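Local coordinates for polysaccharide deacetylase-like protein (PDB 4V33) that probably removes acetyl groups from cell-wall polysaccharides as a zinc-dependent hydrolase, and, with a second putative deacetylase, is required for osmotic stability and cell shape maintenance in Bacillus anthracis, at residues Leu147-Ile152 / Ile200-Asp205. Numbering follows the deposited sequence.
Sequences LMYHAI and IFVTFD. With ACT (acetate ion), chain C.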
loop_
_atom_site.group_PDB
_atom_site.type_symbol
_atom_site.label_atom_id
_atom_site.label_comp_id
_atom_site.label_asym_id
_atom_site.label_seq_id
_atom_site.Cartn_x
_atom_site.Cartn_y
_atom_site.Cartn_z
ATOM N N LEU A 147 6.952 5.678 1.998
ATOM C CA LEU A 147 8.226 6.268 2.425
ATOM C C LEU A 147 9.209 6.374 1.274
ATOM O O LEU A 147 9.299 5.474 0.436
ATOM C CB LEU A 147 8.855 5.406 3.512
ATOM C CG LEU A 147 8.081 5.321 4.831
ATOM C CD1 LEU A 147 8.598 4.168 5.696
ATOM C CD2 LEU A 147 8.241 6.640 5.580
ATOM N N MET A 148 9.963 7.473 1.251
ATOM C CA MET A 148 10.992 7.677 0.241
ATOM C C MET A 148 12.376 7.804 0.880
ATOM O O MET A 148 12.654 8.778 1.599
ATOM C CB MET A 148 10.701 8.927 -0.575
ATOM C CG MET A 148 11.800 9.240 -1.597
ATOM S SD MET A 148 11.450 10.686 -2.596
ATOM C CE MET A 148 11.226 11.911 -1.311
ATOM N N TYR A 149 13.214 6.801 0.627
ATOM C CA TYR A 149 14.628 6.828 0.985
ATOM C C TYR A 149 15.491 6.978 -0.254
ATOM O O TYR A 149 15.033 6.729 -1.375
ATOM C CB TYR A 149 15.016 5.523 1.669
ATOM C CG TYR A 149 14.423 5.319 3.040
ATOM C CD1 TYR A 149 15.065 5.827 4.171
ATOM C CD2 TYR A 149 13.248 4.608 3.220
ATOM C CE1 TYR A 149 14.555 5.641 5.428
ATOM C CE2 TYR A 149 12.717 4.416 4.485
ATOM C CZ TYR A 149 13.376 4.924 5.586
ATOM O OH TYR A 149 12.841 4.722 6.833
ATOM N N HIS A 150 16.736 7.404 -0.057
ATOM C CA HIS A 150 17.730 7.429 -1.118
ATOM C C HIS A 150 18.941 6.588 -0.727
ATOM O O HIS A 150 18.932 5.374 -0.922
ATOM C CB HIS A 150 18.115 8.865 -1.462
ATOM C CG HIS A 150 17.078 9.571 -2.273
ATOM N ND1 HIS A 150 15.913 10.067 -1.726
ATOM C CD2 HIS A 150 17.009 9.822 -3.602
ATOM C CE1 HIS A 150 15.184 10.620 -2.683
ATOM N NE2 HIS A 150 15.820 10.473 -3.830
ATOM N N ALA A 151 19.972 7.219 -0.170
ATOM C CA ALA A 151 21.166 6.493 0.251
ATOM C C ALA A 151 20.980 5.947 1.664
ATOM O O ALA A 151 20.437 6.631 2.532
ATOM C CB ALA A 151 22.379 7.402 0.201
ATOM N N ILE A 152 21.391 4.699 1.874
ATOM C CA ILE A 152 21.478 4.125 3.218
ATOM C C ILE A 152 22.952 3.870 3.483
ATOM O O ILE A 152 23.506 2.839 3.108
ATOM C CB ILE A 152 20.670 2.828 3.355
ATOM C CG1 ILE A 152 19.214 3.054 2.921
ATOM C CG2 ILE A 152 20.729 2.325 4.798
ATOM C CD1 ILE A 152 18.450 4.061 3.783
ATOM N N ILE A 200 1.961 0.033 4.691
ATOM C CA ILE A 200 2.994 1.025 4.440
ATOM C C ILE A 200 3.909 0.523 3.324
ATOM O O ILE A 200 4.138 -0.684 3.207
ATOM C CB ILE A 200 3.790 1.339 5.734
ATOM C CG1 ILE A 200 4.734 2.527 5.519
ATOM C CG2 ILE A 200 4.547 0.098 6.247
ATOM C CD1 ILE A 200 5.183 3.172 6.846
ATOM N N PHE A 201 4.397 1.448 2.502
ATOM C CA PHE A 201 5.307 1.121 1.412
ATOM C C PHE A 201 6.658 1.754 1.678
ATOM O O PHE A 201 6.769 2.976 1.742
ATOM C CB PHE A 201 4.762 1.655 0.078
ATOM C CG PHE A 201 3.645 0.828 -0.488
ATOM C CD1 PHE A 201 2.422 0.758 0.156
ATOM C CD2 PHE A 201 3.817 0.121 -1.667
ATOM C CE1 PHE A 201 1.385 -0.011 -0.360
ATOM C CE2 PHE A 201 2.787 -0.644 -2.188
ATOM C CZ PHE A 201 1.578 -0.713 -1.538
ATOM N N VAL A 202 7.678 0.923 1.856
ATOM C CA VAL A 202 9.042 1.419 1.954
ATOM C C VAL A 202 9.619 1.448 0.538
ATOM O O VAL A 202 9.628 0.418 -0.147
ATOM C CB VAL A 202 9.905 0.508 2.839
ATOM C CG1 VAL A 202 11.341 1.032 2.917
ATOM C CG2 VAL A 202 9.287 0.386 4.244
ATOM N N THR A 203 10.069 2.624 0.095
ATOM C CA THR A 203 10.664 2.744 -1.244
ATOM C C THR A 203 12.020 3.434 -1.198
ATOM O O THR A 203 12.279 4.274 -0.323
ATOM C CB THR A 203 9.751 3.487 -2.283
ATOM O OG1 THR A 203 9.837 4.909 -2.105
ATOM C CG2 THR A 203 8.294 3.035 -2.177
ATOM N N PHE A 204 12.856 3.087 -2.174
ATOM C CA PHE A 204 14.199 3.637 -2.338
ATOM C C PHE A 204 14.342 4.141 -3.752
ATOM O O PHE A 204 13.930 3.461 -4.703
ATOM C CB PHE A 204 15.246 2.544 -2.126
ATOM C CG PHE A 204 15.214 1.936 -0.765
ATOM C CD1 PHE A 204 14.401 0.846 -0.508
ATOM C CD2 PHE A 204 15.998 2.448 0.260
ATOM C CE1 PHE A 204 14.351 0.266 0.755
ATOM C CE2 PHE A 204 15.955 1.873 1.532
ATOM C CZ PHE A 204 15.129 0.780 1.778
ATOM N N ASP A 205 14.948 5.314 -3.894
ATOM C CA ASP A 205 15.177 5.887 -5.215
ATOM C C ASP A 205 16.628 5.794 -5.637
ATOM O O ASP A 205 17.522 6.216 -4.889
ATOM C CB ASP A 205 14.761 7.363 -5.252
ATOM C CG ASP A 205 13.253 7.550 -5.297
ATOM O OD1 ASP A 205 12.512 6.572 -5.102
ATOM O OD2 ASP A 205 12.810 8.691 -5.538
HETATM C C ACT C . 14.039 11.408 -7.016
HETATM O O ACT C . 14.589 10.439 -6.428
HETATM O OXT ACT C . 14.758 12.161 -7.727
HETATM C CH3 ACT C . 12.574 11.663 -6.877
#
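Tyr149 and Phe204, paired across two parallel strands, put their rings on one face of the sheet: the planes lie 27° apart but are slid past each other, with centroids 5.5 Å apart, so little ring overlaps ring. The bump that meets Phe204 is instead the Tyr149 methylene, whose CB is 3.5 Å from Phe204 CD2. Ile152 CG1 lies at the edge of the same ring, 3.7 Å from Phe204 CE2, next to the part of the rim that Tyr149 CB touches. On the same face Val202 forks between two neighbours: CG1, anti to the backbone N (chi1 179°), lies 4.0 Å from Tyr149 CE2, while CG2 turns to Leu147 CD1. That methyl also meets Ile200 CD1, and helices 167-179 and 352-359 pack over this apolar ridge, Gln173 of the former taking the Tyr149 hydroxyl in a hydrogen bond. Strands 146-149 and 199-206 are adjacent in the parallel sheet of the polysaccharide deacetylase domain, whose family fold is a distorted beta/alpha barrel, and backbone bonds from Leu147 N to Phe201 O, Thr203 N to Leu147 O, Tyr149 N to Thr203 O and Asp205 N to Tyr149 O set their register. Leu147 O accepts twice, because Thr203 OG1, held between backbone N and carbonyl carbon (chi1 80°), donates to it at 2.7 Å; Arg343 also bonds this hydroxyl. At the C-terminal ends, beside the zinc ion bound by Asp206, His264 and His268, the His150 imidazole lies across the Asp205 methylene, with CB 3.9 Å from the ring centroid in a CH-pi contact. An acetate ion, probably from the crystallisation liquor, receives a hydrogen bond from His150 NE2 (2.9 Å to its O), while Asp205 OD2 forms a salt bridge with Arg343.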